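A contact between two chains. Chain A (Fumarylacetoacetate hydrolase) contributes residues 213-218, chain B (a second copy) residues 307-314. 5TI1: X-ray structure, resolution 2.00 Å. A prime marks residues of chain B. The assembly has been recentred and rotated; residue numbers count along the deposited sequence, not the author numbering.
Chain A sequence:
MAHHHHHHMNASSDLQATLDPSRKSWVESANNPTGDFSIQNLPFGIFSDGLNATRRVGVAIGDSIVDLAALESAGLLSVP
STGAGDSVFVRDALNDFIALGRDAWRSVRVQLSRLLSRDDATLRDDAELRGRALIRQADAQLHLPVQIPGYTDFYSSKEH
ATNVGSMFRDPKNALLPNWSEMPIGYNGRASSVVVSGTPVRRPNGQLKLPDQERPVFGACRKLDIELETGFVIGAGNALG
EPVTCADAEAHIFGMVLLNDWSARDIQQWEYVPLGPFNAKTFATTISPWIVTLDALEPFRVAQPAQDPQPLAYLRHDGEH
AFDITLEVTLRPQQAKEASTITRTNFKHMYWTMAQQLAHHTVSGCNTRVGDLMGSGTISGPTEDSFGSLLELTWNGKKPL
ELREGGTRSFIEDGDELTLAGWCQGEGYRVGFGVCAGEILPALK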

# COMPACT_ATOMS: atom_id res chain seq x y z
N GLU A 213 -7.66 -16.48 -29.00
CA GLU A 213 -7.96 -17.20 -27.77
C GLU A 213 -7.00 -16.81 -26.65
O GLU A 213 -7.43 -16.53 -25.53
CB GLU A 213 -7.92 -18.70 -28.02
N ARG A 214 -5.71 -16.76 -26.94
CA ARG A 214 -4.78 -16.45 -25.86
C ARG A 214 -4.39 -14.97 -25.87
O ARG A 214 -4.40 -14.33 -26.93
CB ARG A 214 -3.52 -17.31 -25.98
CG ARG A 214 -3.78 -18.79 -25.80
CD ARG A 214 -2.50 -19.54 -25.56
NE ARG A 214 -1.78 -19.03 -24.39
CZ ARG A 214 -0.52 -19.33 -24.12
NH1 ARG A 214 0.15 -20.14 -24.93
NH2 ARG A 214 0.09 -18.83 -23.05
N PRO A 215 -4.07 -14.41 -24.71
CA PRO A 215 -3.70 -12.99 -24.66
C PRO A 215 -2.35 -12.74 -25.30
O PRO A 215 -1.49 -13.62 -25.38
CB PRO A 215 -3.67 -12.68 -23.16
CG PRO A 215 -3.39 -14.00 -22.51
CD PRO A 215 -4.12 -15.00 -23.36
N VAL A 216 -2.16 -11.50 -25.74
CA VAL A 216 -0.90 -11.07 -26.29
C VAL A 216 -0.30 -9.99 -25.39
O VAL A 216 -0.98 -9.41 -24.54
CB VAL A 216 -1.05 -10.54 -27.74
CG1 VAL A 216 -1.79 -11.58 -28.59
CG2 VAL A 216 -1.75 -9.20 -27.75
N PHE A 217 0.99 -9.76 -25.58
CA PHE A 217 1.74 -8.77 -24.83
C PHE A 217 2.04 -7.60 -25.76
O PHE A 217 2.57 -7.80 -26.85
CB PHE A 217 3.04 -9.37 -24.29
CG PHE A 217 3.96 -8.35 -23.69
CD1 PHE A 217 3.71 -7.83 -22.43
CD2 PHE A 217 5.09 -7.94 -24.36
CE1 PHE A 217 4.56 -6.91 -21.86
CE2 PHE A 217 5.95 -7.01 -23.80
CZ PHE A 217 5.68 -6.50 -22.55
N GLY A 218 1.70 -6.39 -25.33
CA GLY A 218 1.92 -5.25 -26.19
C GLY A 218 1.49 -3.98 -25.50
O GLY A 218 1.02 -3.99 -24.36
N ASP B 307 1.34 -25.21 -18.16
CA ASP B 307 0.63 -25.50 -19.40
C ASP B 307 -0.65 -24.68 -19.40
O ASP B 307 -1.48 -24.83 -18.50
CB ASP B 307 0.33 -27.00 -19.51
CG ASP B 307 -0.29 -27.39 -20.85
OD1 ASP B 307 -0.45 -26.52 -21.73
OD2 ASP B 307 -0.62 -28.58 -21.03
N PRO B 308 -0.84 -23.78 -20.37
CA PRO B 308 0.04 -23.48 -21.51
C PRO B 308 1.34 -22.78 -21.12
O PRO B 308 1.45 -22.27 -20.01
CB PRO B 308 -0.81 -22.55 -22.38
CG PRO B 308 -1.72 -21.89 -21.42
CD PRO B 308 -2.05 -22.94 -20.39
N GLN B 309 2.31 -22.79 -22.02
CA GLN B 309 3.53 -22.03 -21.82
C GLN B 309 3.17 -20.55 -21.72
O GLN B 309 2.46 -20.03 -22.59
CB GLN B 309 4.50 -22.26 -22.98
CG GLN B 309 5.84 -21.55 -22.82
CD GLN B 309 6.80 -21.86 -23.96
OE1 GLN B 309 6.41 -21.93 -25.14
NE2 GLN B 309 8.07 -22.05 -23.62
N PRO B 310 3.58 -19.85 -20.67
CA PRO B 310 3.21 -18.44 -20.54
C PRO B 310 3.88 -17.60 -21.62
O PRO B 310 4.82 -18.03 -22.30
CB PRO B 310 3.72 -18.06 -19.14
CG PRO B 310 3.83 -19.37 -18.41
CD PRO B 310 4.23 -20.37 -19.44
N LEU B 311 3.35 -16.39 -21.78
CA LEU B 311 3.93 -15.38 -22.66
C LEU B 311 5.41 -15.17 -22.34
O LEU B 311 5.83 -15.42 -21.21
CB LEU B 311 3.17 -14.06 -22.53
CG LEU B 311 1.83 -13.94 -23.25
CD1 LEU B 311 1.03 -12.82 -22.64
CD2 LEU B 311 2.05 -13.68 -24.73
N ALA B 312 6.17 -14.70 -23.32
CA ALA B 312 7.63 -14.69 -23.22
C ALA B 312 8.13 -13.97 -21.97
O ALA B 312 9.06 -14.44 -21.31
CB ALA B 312 8.25 -14.07 -24.48
N TYR B 313 7.52 -12.84 -21.62
CA TYR B 313 8.06 -12.05 -20.51
C TYR B 313 7.97 -12.80 -19.18
O TYR B 313 8.66 -12.43 -18.23
CB TYR B 313 7.36 -10.67 -20.42
CG TYR B 313 6.05 -10.65 -19.66
CD1 TYR B 313 4.84 -10.90 -20.30
CD2 TYR B 313 6.01 -10.36 -18.29
CE1 TYR B 313 3.64 -10.89 -19.62
CE2 TYR B 313 4.80 -10.35 -17.60
CZ TYR B 313 3.62 -10.61 -18.27
OH TYR B 313 2.42 -10.61 -17.60
N LEU B 314 7.19 -13.88 -19.10
CA LEU B 314 7.06 -14.65 -17.87
C LEU B 314 7.92 -15.92 -17.85
O LEU B 314 7.87 -16.66 -16.86
CB LEU B 314 5.59 -15.03 -17.63
CG LEU B 314 4.67 -13.89 -17.21
CD1 LEU B 314 3.22 -14.26 -17.43
CD2 LEU B 314 4.92 -13.53 -15.76

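The two stretches run side by side in nearly the same direction, 6° apart end to end, yet no backbone-to-backbone hydrogen bond joins them. Their nearest CA atoms, Phe217 CA and Leu311′ CA, are 7.3 Å apart, a gap that side chains must fill. The contact is small, 349 Å² summed over both sides, and it combines a polar anchor at Arg214 with packing that runs on to Phe217.

Chain B enters at Asp307′, which stays out of reach. A cis peptide bond leads into Pro308′, whose CA-to-CB bond points toward chain A and whose ring lies over one face of the Arg214 guanidinium, with Pro308′ CB 3.6 Å from Arg214 NH1. This is a sensible place for an apolar group, since a guanidinium donates hydrogen bonds in its plane and leaves its faces free for packing.

The in-plane bonding falls to the next residue. Gln309′ contributes its backbone carbonyl rather than its side chain, whose CA-to-CB bond points sideways and which extends with chi1 and chi2 both t. Arg214 NH2 donates to Gln309′ O at 2.7 Å with an N-H...O angle of 160°, a short and well-aligned bond; Arg214 NH1 reaches the same Gln309′ O at 3.3 Å and 129°, a weak second bond. One carbonyl thus accepts from both terminal nitrogens but favours NH2. For a designer the rule is that a main-chain carbonyl can serve as the anchor acceptor without calling on its residue's side chain. Arg214 NE and NH2 also bond elsewhere in the structure.

The CA-to-CB bond of Pro310′ points away, and its backbone lies beside the guanidinium edge, with Pro310′ CA 4.0 Å from Arg214 NH2. At Leu311′ the CA-to-CB bond points back toward chain A, and this leucine bridges the gap between the backbones. Leu311′ CD2 lies 3.6 Å from Pro215 O and Leu311′ CD1 4.3 Å from Phe217 CB, so the forked end packs against backbone as well as side chain. The CA-to-CB bond of Val216 points away, and Leu311′ CD1 lies 4.2 Å from Val216 C.

Ala312′ makes no contact and begins a short 3-10 segment; Leu314′ N donates to Leu311′ O at 2.9 Å. Within this turn the CA-to-CB bond of Tyr313′ points toward chain A, chi1 p, and its ring meets that of Phe217. Phe217 CD1 and Tyr313′ CD1 are 3.9 Å apart, the ring centroids 5.2 Å and the planes inclined at 31°, an oblique aromatic pairing. The Tyr313′ hydroxyl bonds elsewhere in the structure, and its ring packs here. Leu314′ is buried but out of reach, and the contact ends with the aromatic pair.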